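Local atomic coordinates of general Secretion Pathway Protein (Vibrio vulnificus, PDB entry 4G54), a protein that forms a periplasmic part of the EpsAB fusion protein of the type II secretion system and probably binds peptidoglycan. Residues 69-73 and 94-99; 79-85 and 121-127. All coordinates share one frame; numbering follows the deposited sequence.

Contact 1. Residues 69-73 and 94-99; sequences WQELQ and LLEVDP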
# COMPACT_ATOMS: atom_id res chain seq x y z
N TRP A 69 8.91 10.27 11.50
CA TRP A 69 7.70 9.91 12.20
C TRP A 69 6.49 10.67 11.71
O TRP A 69 5.38 10.09 11.67
CB TRP A 69 7.95 10.23 13.72
CG TRP A 69 6.77 10.16 14.59
CD1 TRP A 69 6.39 11.14 15.48
CD2 TRP A 69 5.82 9.05 14.80
NE1 TRP A 69 5.29 10.74 16.21
CE2 TRP A 69 4.91 9.48 15.83
CE3 TRP A 69 5.65 7.77 14.24
CZ2 TRP A 69 3.85 8.69 16.28
CZ3 TRP A 69 4.59 6.98 14.70
CH2 TRP A 69 3.73 7.42 15.72
N GLN A 70 6.68 11.95 11.33
CA GLN A 70 5.59 12.76 10.74
C GLN A 70 5.11 12.02 9.47
O GLN A 70 3.90 11.78 9.29
CB GLN A 70 6.07 14.20 10.42
CG GLN A 70 5.00 14.97 9.66
CD GLN A 70 3.79 15.49 10.47
OE1 GLN A 70 3.56 15.11 11.66
NE2 GLN A 70 2.99 16.38 9.82
N GLU A 71 6.06 11.56 8.65
CA GLU A 71 5.68 10.89 7.38
C GLU A 71 5.01 9.53 7.66
O GLU A 71 4.00 9.19 7.00
CB GLU A 71 6.89 10.73 6.47
CG GLU A 71 7.39 12.03 5.91
CD GLU A 71 8.81 11.97 5.32
OE1 GLU A 71 9.62 11.09 5.67
OE2 GLU A 71 9.11 12.87 4.48
N LEU A 72 5.48 8.78 8.66
CA LEU A 72 4.95 7.49 8.91
C LEU A 72 3.48 7.66 9.32
O LEU A 72 2.60 6.91 8.90
CB LEU A 72 5.76 6.85 10.07
CG LEU A 72 5.34 5.39 10.33
CD1 LEU A 72 5.84 4.57 9.11
CD2 LEU A 72 5.98 4.84 11.57
N GLN A 73 3.18 8.68 10.09
CA GLN A 73 1.79 8.90 10.50
C GLN A 73 0.85 9.15 9.36
O GLN A 73 -0.37 8.90 9.56
CB GLN A 73 1.70 10.12 11.45
CG GLN A 73 2.26 9.79 12.83
CD GLN A 73 2.39 11.07 13.67
OE1 GLN A 73 3.50 11.68 13.83
NE2 GLN A 73 1.26 11.50 14.18
N LEU A 94 3.38 -2.62 10.24
CA LEU A 94 2.60 -1.52 10.86
C LEU A 94 1.24 -1.58 10.23
O LEU A 94 1.06 -1.39 9.01
CB LEU A 94 3.28 -0.16 10.53
CG LEU A 94 2.48 1.08 10.96
CD1 LEU A 94 2.47 1.20 12.42
CD2 LEU A 94 3.15 2.34 10.35
N LEU A 95 0.21 -1.79 11.07
CA LEU A 95 -1.16 -1.86 10.59
C LEU A 95 -1.81 -0.54 10.70
O LEU A 95 -2.55 -0.17 9.76
CB LEU A 95 -1.98 -2.95 11.43
CG LEU A 95 -3.46 -3.08 11.15
CD1 LEU A 95 -3.69 -3.66 9.75
CD2 LEU A 95 -4.05 -4.04 12.24
N GLU A 96 -1.68 0.14 11.85
CA GLU A 96 -2.24 1.51 11.93
C GLU A 96 -1.40 2.36 12.85
O GLU A 96 -0.62 1.85 13.60
CB GLU A 96 -3.68 1.52 12.34
CG GLU A 96 -3.94 0.83 13.62
CD GLU A 96 -5.50 0.77 13.86
OE1 GLU A 96 -6.07 -0.31 13.99
OE2 GLU A 96 -6.12 1.87 13.88
N VAL A 97 -1.62 3.65 12.77
CA VAL A 97 -0.74 4.59 13.46
C VAL A 97 -1.52 5.83 13.80
O VAL A 97 -2.37 6.29 13.00
CB VAL A 97 0.49 4.97 12.58
CG1 VAL A 97 0.09 5.48 11.12
CG2 VAL A 97 1.35 6.03 13.32
N ASP A 98 -1.26 6.36 15.00
CA ASP A 98 -1.81 7.69 15.38
C ASP A 98 -0.71 8.41 16.19
O ASP A 98 0.36 7.83 16.35
CB ASP A 98 -3.19 7.58 16.06
CG ASP A 98 -3.14 7.01 17.48
OD1 ASP A 98 -2.10 7.16 18.17
OD2 ASP A 98 -4.19 6.50 17.95
N PRO A 99 -0.90 9.68 16.60
CA PRO A 99 0.21 10.35 17.33
C PRO A 99 0.70 9.69 18.59
O PRO A 99 1.83 9.98 19.02
CB PRO A 99 -0.41 11.70 17.72
CG PRO A 99 -1.34 11.93 16.57
CD PRO A 99 -1.96 10.63 16.24
O HOH W 1 3.56 12.00 18.35
O HOH W 2 -1.80 8.89 11.77
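Val97 CG2 approaches the six-membered ring of Trp69 obliquely, beside the backbone of helix 69-73 at Leu72 and Gln73, and apolar contact carries most of this meeting. That methyl comes within 3.6 Å of Trp69 CZ3 from Val97 CG2, the two side chains sliding past each other in opposite directions. The indole gets there because its CG stands anti to the backbone N (chi1 170°), which swings the benzo end out toward the strand. The other methyl, Val97 CG1, rests 3.6 Å from Leu72 O, against the backbone of the helix. Deeper in, Leu72 and Leu94 reach toward each other tip to tip, with Leu72 CD1 3.7 Å from Leu94 CD2. At the outer end the side chain of Gln73 crosses Val97 and Pro99 at about a right angle.

The polar links run through water. One molecule accepts from Trp69 NE1 and donates to Pro99 O at 2.7 Å; both it and Pro99 O lie at the indole edge, close to the ring plane. A second donates to Gln73 O at 2.6 Å and to Val97 O, bridging a helix carbonyl and a strand carbonyl that could not bond each other directly.

The axes of the helix and of strand 94-97 stand nearly perpendicular, at 98°. Leu95 and Glu96 both pair with Val103 in a classic beta bulge, and Asp98 OD1 accepts from the backbone N of Glu100 and Arg101 in the following turn. Helix 115-121 meets Trp69 through Val115, Leu118 and Met119, while Leu79 and Leu81 of strand 79-85 pack on Leu72.

Contact 2. Residues 79-85 and 121-127; sequences LLLTLQH and LWRGEVT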
# COMPACT_ATOMS: atom_id res chain seq x y z
N LEU A 79 2.52 -0.82 6.23
CA LEU A 79 3.93 -0.84 5.80
C LEU A 79 4.66 -1.87 6.57
O LEU A 79 4.20 -2.33 7.69
CB LEU A 79 4.61 0.54 6.19
CG LEU A 79 4.05 1.73 5.41
CD1 LEU A 79 4.70 2.99 5.91
CD2 LEU A 79 4.32 1.66 3.91
N LEU A 80 5.86 -2.28 6.08
CA LEU A 80 6.75 -3.17 6.89
C LEU A 80 7.85 -2.28 7.51
O LEU A 80 8.51 -1.52 6.73
CB LEU A 80 7.39 -4.23 5.99
CG LEU A 80 8.25 -5.27 6.76
CD1 LEU A 80 7.31 -6.25 7.58
CD2 LEU A 80 9.03 -6.07 5.68
N LEU A 81 7.97 -2.31 8.85
CA LEU A 81 8.97 -1.45 9.51
C LEU A 81 10.23 -2.30 9.70
O LEU A 81 10.17 -3.45 10.13
CB LEU A 81 8.48 -1.01 10.91
CG LEU A 81 7.15 -0.26 10.89
CD1 LEU A 81 6.91 0.22 12.33
CD2 LEU A 81 7.17 0.90 9.91
N THR A 82 11.41 -1.73 9.45
CA THR A 82 12.67 -2.38 9.80
C THR A 82 13.00 -1.92 11.20
O THR A 82 13.19 -0.68 11.43
CB THR A 82 13.79 -1.98 8.80
OG1 THR A 82 13.43 -2.35 7.44
CG2 THR A 82 15.14 -2.71 9.17
N LEU A 83 13.19 -2.89 12.11
CA LEU A 83 13.63 -2.55 13.49
C LEU A 83 15.13 -2.88 13.61
O LEU A 83 15.61 -3.85 12.99
CB LEU A 83 12.80 -3.31 14.50
CG LEU A 83 11.26 -3.08 14.41
CD1 LEU A 83 10.57 -3.77 15.62
CD2 LEU A 83 10.94 -1.60 14.37
N GLN A 84 15.88 -2.05 14.33
CA GLN A 84 17.33 -2.28 14.43
C GLN A 84 17.65 -2.18 15.92
O GLN A 84 17.10 -1.31 16.61
CB GLN A 84 18.19 -1.31 13.53
CG GLN A 84 17.40 -0.60 12.32
CD GLN A 84 18.18 -0.21 11.00
OE1 GLN A 84 19.40 -0.47 10.86
NE2 GLN A 84 17.42 0.41 10.00
N HIS A 85 18.43 -3.14 16.44
CA HIS A 85 18.88 -3.10 17.84
C HIS A 85 20.22 -3.79 17.94
O HIS A 85 20.36 -5.01 17.72
CB HIS A 85 17.88 -3.71 18.83
CG HIS A 85 18.36 -3.68 20.25
ND1 HIS A 85 18.52 -2.51 20.96
CD2 HIS A 85 18.72 -4.69 21.08
CE1 HIS A 85 18.96 -2.79 22.17
NE2 HIS A 85 19.08 -4.11 22.28
N LEU A 121 13.51 1.55 18.56
CA LEU A 121 13.85 0.40 17.75
C LEU A 121 13.79 0.76 16.23
O LEU A 121 14.42 0.07 15.42
CB LEU A 121 12.83 -0.71 18.03
CG LEU A 121 12.99 -1.36 19.46
CD1 LEU A 121 12.08 -2.55 19.59
CD2 LEU A 121 14.45 -1.79 19.73
N TRP A 122 13.04 1.78 15.83
CA TRP A 122 12.85 2.05 14.39
C TRP A 122 13.75 3.23 14.01
O TRP A 122 13.68 4.31 14.68
CB TRP A 122 11.38 2.39 14.12
CG TRP A 122 11.09 2.70 12.68
CD1 TRP A 122 11.29 1.88 11.56
CD2 TRP A 122 10.51 3.92 12.20
NE1 TRP A 122 10.82 2.56 10.43
CE2 TRP A 122 10.40 3.83 10.79
CE3 TRP A 122 10.16 5.13 12.84
CZ2 TRP A 122 9.89 4.85 10.00
CZ3 TRP A 122 9.68 6.18 12.05
CH2 TRP A 122 9.50 6.01 10.64
N ARG A 123 14.54 3.06 12.93
CA ARG A 123 15.46 4.10 12.49
C ARG A 123 15.02 4.73 11.17
O ARG A 123 15.74 5.52 10.57
CB ARG A 123 16.91 3.59 12.41
CG ARG A 123 17.47 3.18 13.80
CD ARG A 123 18.89 2.55 13.70
NE ARG A 123 19.30 1.93 14.98
CZ ARG A 123 20.32 1.08 15.18
NH1 ARG A 123 21.11 0.67 14.19
NH2 ARG A 123 20.55 0.62 16.41
N GLY A 124 13.81 4.48 10.76
CA GLY A 124 13.30 5.18 9.58
C GLY A 124 12.95 4.28 8.44
O GLY A 124 12.25 4.71 7.52
N GLU A 125 13.53 3.10 8.39
CA GLU A 125 13.39 2.34 7.14
C GLU A 125 12.04 1.66 7.10
O GLU A 125 11.63 1.05 8.11
CB GLU A 125 14.48 1.27 7.07
CG GLU A 125 14.43 0.66 5.70
CD GLU A 125 15.50 -0.38 5.51
OE1 GLU A 125 16.61 0.01 5.11
OE2 GLU A 125 15.24 -1.55 5.71
N VAL A 126 11.40 1.74 5.92
CA VAL A 126 10.13 0.96 5.73
C VAL A 126 10.24 0.24 4.41
O VAL A 126 11.06 0.62 3.54
CB VAL A 126 8.92 1.86 5.70
CG1 VAL A 126 8.78 2.75 6.98
CG2 VAL A 126 8.78 2.64 4.36
N THR A 127 9.45 -0.83 4.26
CA THR A 127 9.29 -1.41 2.92
C THR A 127 7.82 -1.26 2.62
O THR A 127 6.96 -1.60 3.44
CB THR A 127 9.68 -2.90 2.92
OG1 THR A 127 11.00 -3.03 3.46
CG2 THR A 127 9.77 -3.37 1.54
O HOH W 3 11.03 -2.95 6.18
O HOH W 4 14.70 1.31 10.60
O HOH W 5 17.35 1.60 17.02
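Strand 79-85 runs antiparallel to 125-127, their short axes 145° apart, and the pairing changes where the chain turns a corner at Gly124. Leu80 and Thr127 form a hydrogen-bonded pair, with Thr127 N 2.7 Å from Leu80 O and a return bond from Leu80 N to Thr127 O. Leu81 and Val126 make the next, non-hydrogen-bonded pair. Thr82 N then donates almost straight (176°) to Glu125 O, and beyond the corner Gln84 N bonds Leu121 O at 2.8 Å.

Glu125 O also accepts from Trp122 NE1, and the two donors arrive from opposite faces of its carbonyl plane. This pins the indole; Trp122 CD1, at the ring edge, comes 3.2 Å from Thr82 O. Leu81 and Leu83 cross the Trp122 side chain at about right angles, and Leu81 CD2 packs 3.8 Å from Val126 CG1.

On the other face, Thr82 OG1 donates to Glu125 OE2 at 2.6 Å, meeting the anti side of the carboxylate; the extended Glu125 chain, its CG anti to the backbone N (chi1 -172°), carries the oxygen there. Gln84 CB lies over one face of the Arg123 guanidinium. At the corner, a water donates to Thr82 O and accepts from Gln84 NE2, Arg123 N and Glu125 N, filling in for direct strand pairing.

Arg30 of helix 30-40 and Arg89 of strand 88-97 form salt bridges with Glu125 OE2, and Arg30 also bonds Thr127 OG1. Strand 79-85 continues the sheet to 88-97, Val126 pairs with Arg65 of strand 60-66, and Leu72 of helix 69-73 packs on Leu79, Leu81, Trp122 and Val126.

Contact 2 is the buried one, a pairing of strands within the six-stranded antiparallel sheet of the peptidase C39-like domain; contact 1, partly buried, lays a short helix over the face of the sheet at the neighbouring strand 88-97. Its outer end at Pro99 is exposed. Direct backbone bonds and a Thr82-Glu125 hydrogen bond join 79-85 to 121-127, and Glu125 is salt-bridged to arginines outside both, whereas 69-73 and 94-99 rely on apolar side chains and bridging waters. Leu94 N probably bonds Leu79 O, tying strand 88-97 to strand 79-85. The contacts share one apolar face: Leu72 CD1 is 3.7 Å from Leu79 CD1, Leu72 CD2 packs on Trp122, and Leu94 on Leu81.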